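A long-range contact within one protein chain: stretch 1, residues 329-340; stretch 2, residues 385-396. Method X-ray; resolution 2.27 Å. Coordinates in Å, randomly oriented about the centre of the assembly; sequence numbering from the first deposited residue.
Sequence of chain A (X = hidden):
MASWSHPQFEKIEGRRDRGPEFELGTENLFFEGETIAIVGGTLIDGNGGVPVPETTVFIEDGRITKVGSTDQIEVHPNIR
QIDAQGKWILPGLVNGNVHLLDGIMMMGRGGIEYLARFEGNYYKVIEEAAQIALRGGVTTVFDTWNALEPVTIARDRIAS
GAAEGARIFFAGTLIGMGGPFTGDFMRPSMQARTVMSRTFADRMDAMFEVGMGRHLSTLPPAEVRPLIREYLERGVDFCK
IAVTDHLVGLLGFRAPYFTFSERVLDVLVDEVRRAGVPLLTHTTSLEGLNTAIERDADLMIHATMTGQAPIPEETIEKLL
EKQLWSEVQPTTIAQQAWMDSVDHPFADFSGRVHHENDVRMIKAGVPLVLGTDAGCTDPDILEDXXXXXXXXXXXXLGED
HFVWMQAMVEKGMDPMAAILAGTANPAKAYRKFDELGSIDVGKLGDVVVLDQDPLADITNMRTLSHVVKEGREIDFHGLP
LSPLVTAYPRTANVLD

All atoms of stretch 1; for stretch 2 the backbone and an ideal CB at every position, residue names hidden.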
ATOM      1  N   GLN A 329      15.685   4.573 -27.205  1.00 29.44           N
ATOM      2  CA  GLN A 329      14.662   5.521 -26.688  1.00 34.80           C
ATOM      3  C   GLN A 329      15.350   6.462 -25.740  1.00 35.91           C
ATOM      4  O   GLN A 329      15.532   6.149 -24.568  1.00 37.05           O
ATOM      5  CB  GLN A 329      13.515   4.817 -25.992  1.00 35.07           C
ATOM      6  CG  GLN A 329      12.678   4.057 -27.002  1.00 41.49           C
ATOM      7  CD  GLN A 329      11.608   3.187 -26.393  1.00 41.37           C
ATOM      8  OE1 GLN A 329      11.194   3.384 -25.255  1.00 46.79           O
ATOM      9  NE2 GLN A 329      11.140   2.247 -27.163  1.00 41.02           N
ATOM     10  N   PRO A 330      15.827   7.580 -26.283  1.00 36.64           N
ATOM     11  CA  PRO A 330      16.573   8.503 -25.505  1.00 36.24           C
ATOM     12  C   PRO A 330      15.713   9.620 -24.972  1.00 34.02           C
ATOM     13  O   PRO A 330      14.549   9.801 -25.304  1.00 37.40           O
ATOM     14  CB  PRO A 330      17.539   9.056 -26.527  1.00 32.49           C
ATOM     15  CG  PRO A 330      16.662   9.193 -27.724  1.00 35.64           C
ATOM     16  CD  PRO A 330      15.810   7.966 -27.708  1.00 35.64           C
ATOM     17  N   THR A 331      16.389  10.408 -24.197  1.00 35.76           N
ATOM     18  CA  THR A 331      15.821  11.482 -23.494  1.00 38.85           C
ATOM     19  C   THR A 331      16.718  12.701 -23.787  1.00 39.10           C
ATOM     20  O   THR A 331      17.927  12.570 -23.928  1.00 35.90           O
ATOM     21  CB  THR A 331      15.825  11.043 -22.046  1.00 42.06           C
ATOM     22  OG1 THR A 331      14.737  11.645 -21.360  1.00 59.60           O
ATOM     23  CG2 THR A 331      17.116  11.281 -21.440  1.00 37.79           C
ATOM     24  N   THR A 332      16.116  13.866 -23.983  1.00 39.67           N
ATOM     25  CA  THR A 332      16.890  15.077 -24.244  1.00 34.34           C
ATOM     26  C   THR A 332      17.611  15.501 -22.994  1.00 36.79           C
ATOM     27  O   THR A 332      17.296  15.079 -21.880  1.00 37.99           O
ATOM     28  CB  THR A 332      16.022  16.252 -24.687  1.00 31.99           C
ATOM     29  OG1 THR A 332      15.094  16.589 -23.658  1.00 33.53           O
ATOM     30  CG2 THR A 332      15.267  15.943 -25.944  1.00 35.34           C
ATOM     31  N   ILE A 333      18.575  16.376 -23.159  1.00 35.39           N
ATOM     32  CA  ILE A 333      19.319  16.908 -21.993  1.00 36.52           C
ATOM     33  C   ILE A 333      18.402  17.529 -20.944  1.00 35.40           C
ATOM     34  O   ILE A 333      18.521  17.264 -19.764  1.00 38.44           O
ATOM     35  CB  ILE A 333      20.339  17.968 -22.462  1.00 41.81           C
ATOM     36  CG1 ILE A 333      21.491  17.251 -23.193  1.00 43.11           C
ATOM     37  CG2 ILE A 333      20.873  18.788 -21.284  1.00 37.80           C
ATOM     38  CD1 ILE A 333      22.292  18.151 -24.117  1.00 42.65           C
ATOM     39  N   ALA A 334      17.456  18.331 -21.426  1.00 33.51           N
ATOM     40  CA  ALA A 334      16.548  19.072 -20.562  1.00 34.78           C
ATOM     41  C   ALA A 334      15.543  18.162 -19.854  1.00 36.30           C
ATOM     42  O   ALA A 334      15.332  18.247 -18.646  1.00 38.57           O
ATOM     43  CB  ALA A 334      15.805  20.119 -21.355  1.00 32.83           C
ATOM     44  N   GLN A 335      14.940  17.260 -20.624  1.00 38.01           N
ATOM     45  CA  GLN A 335      13.984  16.284 -20.061  1.00 35.10           C
ATOM     46  C   GLN A 335      14.646  15.434 -18.983  1.00 33.49           C
ATOM     47  O   GLN A 335      14.125  15.266 -17.882  1.00 34.42           O
ATOM     48  CB  GLN A 335      13.373  15.427 -21.174  1.00 36.09           C
ATOM     49  CG  GLN A 335      12.556  14.254 -20.686  1.00 37.35           C
ATOM     50  CD  GLN A 335      11.309  14.642 -19.888  1.00 38.74           C
ATOM     51  OE1 GLN A 335      10.653  15.685 -20.120  1.00 36.76           O
ATOM     52  NE2 GLN A 335      10.943  13.767 -18.971  1.00 34.59           N
ATOM     53  N   GLN A 336      15.829  14.951 -19.284  1.00 31.50           N
ATOM     54  CA  GLN A 336      16.550  14.100 -18.336  1.00 32.25           C
ATOM     55  C   GLN A 336      16.953  14.867 -17.119  1.00 30.44           C
ATOM     56  O   GLN A 336      17.023  14.325 -16.011  1.00 36.36           O
ATOM     57  CB  GLN A 336      17.832  13.478 -18.978  1.00 28.36           C
ATOM     58  CG  GLN A 336      18.526  12.431 -18.076  1.00 30.61           C
ATOM     59  CD  GLN A 336      17.634  11.214 -17.671  1.00 31.30           C
ATOM     60  OE1 GLN A 336      17.651  10.750 -16.520  1.00 33.41           O
ATOM     61  NE2 GLN A 336      16.880  10.704 -18.616  1.00 34.14           N
ATOM     62  N   ALA A 337      17.354  16.107 -17.338  1.00 31.70           N
ATOM     63  CA  ALA A 337      17.725  16.962 -16.190  1.00 33.08           C
ATOM     64  C   ALA A 337      16.502  17.203 -15.292  1.00 35.44           C
ATOM     65  O   ALA A 337      16.624  17.272 -14.073  1.00 36.20           O
ATOM     66  CB  ALA A 337      18.281  18.288 -16.670  1.00 34.38           C
ATOM     67  N   TRP A 338      15.331  17.364 -15.909  1.00 34.68           N
ATOM     68  CA  TRP A 338      14.146  17.505 -15.131  1.00 38.92           C
ATOM     69  C   TRP A 338      13.901  16.226 -14.275  1.00 38.24           C
ATOM     70  O   TRP A 338      13.675  16.282 -13.063  1.00 39.59           O
ATOM     71  CB  TRP A 338      12.951  17.830 -16.019  1.00 42.72           C
ATOM     72  CG  TRP A 338      11.713  17.763 -15.185  1.00 46.56           C
ATOM     73  CD1 TRP A 338      11.278  18.703 -14.314  1.00 43.13           C
ATOM     74  CD2 TRP A 338      10.828  16.651 -15.063  1.00 45.70           C
ATOM     75  NE1 TRP A 338      10.166  18.259 -13.674  1.00 51.33           N
ATOM     76  CE2 TRP A 338       9.870  16.996 -14.108  1.00 51.19           C
ATOM     77  CE3 TRP A 338      10.756  15.398 -15.668  1.00 45.00           C
ATOM     78  CZ2 TRP A 338       8.836  16.141 -13.737  1.00 52.56           C
ATOM     79  CZ3 TRP A 338       9.738  14.548 -15.314  1.00 50.10           C
ATOM     80  CH2 TRP A 338       8.784  14.918 -14.342  1.00 52.68           C
ATOM     81  N   MET A 339      13.978  15.086 -14.940  1.00 34.86           N
ATOM     82  CA  MET A 339      13.769  13.799 -14.311  1.00 36.63           C
ATOM     83  C   MET A 339      14.693  13.606 -13.167  1.00 35.17           C
ATOM     84  O   MET A 339      14.275  13.213 -12.065  1.00 36.78           O
ATOM     85  CB  MET A 339      14.008  12.654 -15.279  1.00 35.01           C
ATOM     86  CG  MET A 339      12.849  12.327 -16.151  1.00 37.85           C
ATOM     87  SD  MET A 339      13.359  11.106 -17.382  1.00 43.67           S
ATOM     88  CE  MET A 339      11.778  10.486 -17.907  1.00 44.58           C
ATOM     89  N   ASP A 340      15.956  13.896 -13.401  1.00 35.28           N
ATOM     90  CA  ASP A 340      16.962  13.776 -12.312  1.00 40.77           C
ATOM     91  C   ASP A 340      16.669  14.756 -11.157  1.00 41.38           C
ATOM     92  O   ASP A 340      16.837  14.433 -10.001  1.00 45.99           O
ATOM     93  CB  ASP A 340      18.399  13.954 -12.841  1.00 41.21           C
ATOM     94  CG  ASP A 340      18.814  12.822 -13.788  1.00 47.56           C
ATOM     95  OD1 ASP A 340      18.210  11.715 -13.741  1.00 53.33           O
ATOM     96  OD2 ASP A 340      19.749  12.987 -14.582  1.00 46.03           O
ATOM     97  N   UNK A 385       0.635  17.255 -15.040  1.00 37.46           N
ATOM     98  CA  UNK A 385       2.084  17.357 -15.179  1.00 41.17           C
ATOM     99  C   UNK A 385       2.581  18.785 -15.104  1.00 37.89           C
ATOM    100  O   UNK A 385       1.944  19.692 -15.623  1.00 38.27           O
ATOM    101  CB  UNK A 385       2.528  16.733 -16.504  1.00 41.17           C
ATOM    102  N   UNK A 386       3.745  18.948 -14.495  1.00 38.46           N
ATOM    103  CA  UNK A 386       4.483  20.222 -14.491  1.00 42.69           C
ATOM    104  C   UNK A 386       5.023  20.559 -15.879  1.00 42.82           C
ATOM    105  O   UNK A 386       5.018  19.723 -16.783  1.00 49.62           O
ATOM    106  CB  UNK A 386       5.636  20.166 -13.487  1.00 42.69           C
ATOM    107  N   UNK A 387       5.454  21.802 -16.034  1.00 51.31           N
ATOM    108  CA  UNK A 387       6.132  22.292 -17.268  1.00 54.90           C
ATOM    109  C   UNK A 387       7.319  21.440 -17.620  1.00 45.77           C
ATOM    110  O   UNK A 387       7.489  21.082 -18.771  1.00 46.14           O
ATOM    111  CB  UNK A 387       6.588  23.743 -17.103  1.00 54.90           C
ATOM    112  N   UNK A 388       8.118  21.130 -16.609  1.00 43.28           N
ATOM    113  CA  UNK A 388       9.332  20.330 -16.777  1.00 48.45           C
ATOM    114  C   UNK A 388       9.063  18.918 -17.284  1.00 51.53           C
ATOM    115  O   UNK A 388       9.781  18.393 -18.127  1.00 50.99           O
ATOM    116  CB  UNK A 388      10.084  20.252 -15.447  1.00 48.45           C
ATOM    117  N   UNK A 389       7.983  18.325 -16.791  1.00 52.33           N
ATOM    118  CA  UNK A 389       7.598  16.984 -17.204  1.00 46.70           C
ATOM    119  C   UNK A 389       7.146  16.991 -18.637  1.00 43.66           C
ATOM    120  O   UNK A 389       7.433  16.048 -19.386  1.00 40.77           O
ATOM    121  CB  UNK A 389       6.494  16.427 -16.303  1.00 46.70           C
ATOM    122  N   UNK A 390       6.380  18.013 -18.999  1.00 39.54           N
ATOM    123  CA  UNK A 390       5.824  18.077 -20.346  1.00 40.07           C
ATOM    124  C   UNK A 390       6.837  18.460 -21.371  1.00 37.88           C
ATOM    125  O   UNK A 390       6.715  18.097 -22.531  1.00 40.10           O
ATOM    126  CB  UNK A 390       4.659  19.067 -20.397  1.00 40.07           C
ATOM    127  N   UNK A 391       7.815  19.235 -20.954  1.00 35.36           N
ATOM    128  CA  UNK A 391       8.792  19.797 -21.880  1.00 40.27           C
ATOM    129  C   UNK A 391       9.715  18.703 -22.428  1.00 39.31           C
ATOM    130  O   UNK A 391      10.523  18.124 -21.700  1.00 40.55           O
ATOM    131  CB  UNK A 391       9.613  20.887 -21.189  1.00 40.27           C
ATOM    132  N   UNK A 392       9.578  18.449 -23.706  1.00 36.67           N
ATOM    133  CA  UNK A 392      10.365  17.415 -24.401  1.00 43.29           C
ATOM    134  C   UNK A 392      10.118  16.038 -23.777  1.00 41.63           C
ATOM    135  O   UNK A 392      11.016  15.217 -23.637  1.00 37.93           O
ATOM    136  CB  UNK A 392      11.856  17.753 -24.354  1.00 43.29           C
ATOM    137  N   UNK A 393       8.851  15.806 -23.454  1.00 41.47           N
ATOM    138  CA  UNK A 393       8.421  14.526 -22.949  1.00 37.83           C
ATOM    139  C   UNK A 393       8.588  13.511 -24.075  1.00 35.08           C
ATOM    140  O   UNK A 393       8.093  13.715 -25.171  1.00 34.24           O
ATOM    141  CB  UNK A 393       6.978  14.580 -22.443  1.00 37.83           C
ATOM    142  N   UNK A 394       9.225  12.380 -23.797  1.00 35.29           N
ATOM    143  CA  UNK A 394       9.483  11.442 -24.899  1.00 36.75           C
ATOM    144  C   UNK A 394       8.285  10.642 -25.376  1.00 31.67           C
ATOM    145  O   UNK A 394       8.318  10.116 -26.488  1.00 29.89           O
ATOM    146  CB  UNK A 394      10.576  10.459 -24.474  1.00 36.75           C
ATOM    147  N   UNK A 395       7.235  10.620 -24.566  1.00 32.74           N
ATOM    148  CA  UNK A 395       6.070   9.715 -24.766  1.00 36.42           C
ATOM    149  C   UNK A 395       4.775  10.381 -25.267  1.00 38.84           C
ATOM    150  O   UNK A 395       3.720   9.767 -25.336  1.00 35.28           O
ATOM    151  CB  UNK A 395       5.759   9.013 -23.442  1.00 36.42           C
ATOM    152  N   UNK A 396       4.919  11.615 -25.741  1.00 41.26           N
ATOM    153  CA  UNK A 396       3.802  12.393 -26.244  1.00 39.03           C
ATOM    154  C   UNK A 396       3.661  12.221 -27.762  1.00 38.60           C
ATOM    155  O   UNK A 396       4.372  12.817 -28.538  1.00 37.47           O
ATOM    156  CB  UNK A 396       3.982  13.870 -25.886  1.00 39.03           C
TER

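Position 385 points its CB sideways, with nothing of stretch 1 within 5.5 Å, so this contact sets no rule; the residue is Met385.

Position 386 sits just before a short helix, with phi/psi of -69/167, the usual setting for an N-cap. A small side chain with an acceptor suits it: Ser, Thr, Asp or Asn. Its CB also points toward stretch 1, 4.9 Å from Trp338 NE1. Ser386 takes the capping role, its OG accepting from the backbone N of position 389 at 3.3 Å, while the same OG lies 3.7 Å from Trp338 NE1.

Position 387 opens the helix and points away, leaving the choice free; it is Gln387, poorly ordered.

Position 388 is the strictest. Its helical angles of -62/-38 would admit any residue, but the ideal CB falls 2.3 Å from Trp338 CD1, a clash. Only the absence of a side chain fits here, and the residue is Gly388. Its CA packs over the face of the indole, 3.5 Å from Trp338 CD1 and 3.8 Å from the centroid of the Trp338 five-membered ring, a CH-pi contact made possible by the close backbone approach.

At 389 the CB points sideways and lies over the same indole face, at a tight 3.4 Å from Trp338 CH2. A side chain whose first carbon can rest on the ring while its remainder runs off would suit: Glu, Gln, Lys, Arg or Met. Glu389 does this with chi1 t, its CB 3.7 Å from the centroid of the Trp338 six-membered ring, so the two neighbouring positions lie together over one face of the indole.

Position 390 points away and asks nothing of stretch 1; it is Leu390, which begins a type II turn.

Position 391 leaves helical angles and points sideways, its CB well clear of Ala334. A long or flat side chain could reach back to that methyl. His391, chi1 t, does so with its ring edge, CD2 lying 4.1 Å from Ala334 CB.

Position 392 has a positive phi (60/41), which favours Gly, Asn or Asp, yet its CB points toward stretch 1, 3.5 Å from Thr332 OG1. That hydroxyl already caps its own helix by accepting from Gln335 N at 3.1 Å, and its proton remains to be given, so an acceptor is wanted: Asp, Asn, Glu or Gln. In Glu392, OE1 accepts from Thr332 OG1 at 2.7 Å, tying the two stretches together at the helix start. Water 1 adds a backbone bridge, accepting from Thr332 N at 2.7 Å and donating to Glu392 O at 2.8 Å.

Position 393 points away; Arg393 instead donates from NE to the side chain of position 396.

Position 394, with phi -75 and its CB 4.1 Å from Pro330 O, suits Pro, Ala or Ser. Pro394 also sets its CD 3.9 Å from Gln335 CG.

At 395 the CB reaches nothing, so only a long side chain could return. Trp395 does, its CH2 3.6 Å from Met339 CE.

Position 396 is out of reach; it is Thr396, whose OG1 accepts from Arg393 NE at 2.9 Å.

Stretch 2 385-396: MSQGELHERPWT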
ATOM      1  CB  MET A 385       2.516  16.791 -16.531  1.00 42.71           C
ATOM      2  CG  MET A 385       2.231  15.321 -16.675  1.00 41.60           C
ATOM      3  SD  MET A 385       2.587  14.740 -18.330  1.00 43.06           S
ATOM      4  CE  MET A 385       2.429  12.968 -18.008  1.00 45.47           C
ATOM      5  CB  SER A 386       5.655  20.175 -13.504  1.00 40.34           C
ATOM      6  OG  SER A 386       6.647  19.243 -13.930  1.00 40.64           O
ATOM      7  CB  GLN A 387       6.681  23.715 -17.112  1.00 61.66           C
ATOM      8  CG  GLN A 387       5.677  24.795 -17.416  1.00 77.77           C
ATOM      9  CD  GLN A 387       4.847  24.452 -18.643  1.00 88.73           C
ATOM     10  OE1 GLN A 387       5.355  24.444 -19.763  1.00 98.75           O
ATOM     11  NE2 GLN A 387       3.565  24.135 -18.432  1.00 91.98           N
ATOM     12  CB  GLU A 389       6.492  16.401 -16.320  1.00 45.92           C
ATOM     13  CG  GLU A 389       6.149  14.938 -16.662  1.00 46.68           C
ATOM     14  CD  GLU A 389       5.369  14.188 -15.573  1.00 49.28           C
ATOM     15  OE1 GLU A 389       5.077  14.755 -14.506  1.00 56.54           O
ATOM     16  OE2 GLU A 389       5.040  13.021 -15.796  1.00 50.63           O
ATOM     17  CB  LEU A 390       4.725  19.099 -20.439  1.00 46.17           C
ATOM     18  CG  LEU A 390       3.397  18.645 -19.844  1.00 51.92           C
ATOM     19  CD1 LEU A 390       2.501  19.872 -19.607  1.00 47.36           C
ATOM     20  CD2 LEU A 390       2.715  17.635 -20.752  1.00 45.85           C
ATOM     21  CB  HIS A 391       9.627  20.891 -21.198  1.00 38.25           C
ATOM     22  CG  HIS A 391      10.651  21.512 -22.088  1.00 41.84           C
ATOM     23  ND1 HIS A 391      10.319  22.257 -23.201  1.00 45.87           N
ATOM     24  CD2 HIS A 391      12.006  21.521 -22.021  1.00 45.07           C
ATOM     25  CE1 HIS A 391      11.419  22.659 -23.810  1.00 43.61           C
ATOM     26  NE2 HIS A 391      12.455  22.241 -23.103  1.00 49.06           N
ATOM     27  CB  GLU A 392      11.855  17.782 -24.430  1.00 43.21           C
ATOM     28  CG  GLU A 392      12.141  18.960 -25.370  1.00 40.73           C
ATOM     29  CD  GLU A 392      13.543  19.554 -25.268  1.00 41.33           C
ATOM     30  OE1 GLU A 392      14.430  19.028 -24.515  1.00 37.33           O
ATOM     31  OE2 GLU A 392      13.713  20.630 -25.898  1.00 42.06           O
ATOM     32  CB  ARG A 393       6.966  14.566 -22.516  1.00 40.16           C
ATOM     33  CG  ARG A 393       6.590  13.336 -21.717  1.00 41.65           C
ATOM     34  CD  ARG A 393       5.269  13.424 -20.961  1.00 42.83           C
ATOM     35  NE  ARG A 393       4.222  12.852 -21.789  1.00 46.48           N
ATOM     36  CZ  ARG A 393       3.629  11.700 -21.581  1.00 40.46           C
ATOM     37  NH1 ARG A 393       3.902  10.966 -20.520  1.00 44.24           N
ATOM     38  NH2 ARG A 393       2.745  11.304 -22.457  1.00 46.40           N
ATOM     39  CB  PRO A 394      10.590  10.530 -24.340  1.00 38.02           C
ATOM     40  CG  PRO A 394      10.524  10.682 -22.871  1.00 36.98           C
ATOM     41  CD  PRO A 394       9.955  12.027 -22.577  1.00 38.88           C
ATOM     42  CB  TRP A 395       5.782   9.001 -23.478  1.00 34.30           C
ATOM     43  CG  TRP A 395       6.995   8.300 -22.955  1.00 33.78           C
ATOM     44  CD1 TRP A 395       7.698   7.346 -23.580  1.00 36.47           C
ATOM     45  CD2 TRP A 395       7.638   8.518 -21.715  1.00 37.05           C
ATOM     46  NE1 TRP A 395       8.741   6.915 -22.802  1.00 36.27           N
ATOM     47  CE2 TRP A 395       8.741   7.649 -21.655  1.00 35.81           C
ATOM     48  CE3 TRP A 395       7.414   9.390 -20.647  1.00 42.40           C
ATOM     49  CZ2 TRP A 395       9.598   7.576 -20.543  1.00 37.05           C
ATOM     50  CZ3 TRP A 395       8.301   9.344 -19.539  1.00 42.05           C
ATOM     51  CH2 TRP A 395       9.358   8.426 -19.499  1.00 40.86           C
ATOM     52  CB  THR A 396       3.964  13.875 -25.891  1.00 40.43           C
ATOM     53  OG1 THR A 396       4.147  14.015 -24.472  1.00 46.49           O
ATOM     54  CG2 THR A 396       2.750  14.662 -26.324  1.00 39.08           C
TER
HETATM   55  O   HOH W   1      13.431  13.987 -24.249  1.00 30.00           O
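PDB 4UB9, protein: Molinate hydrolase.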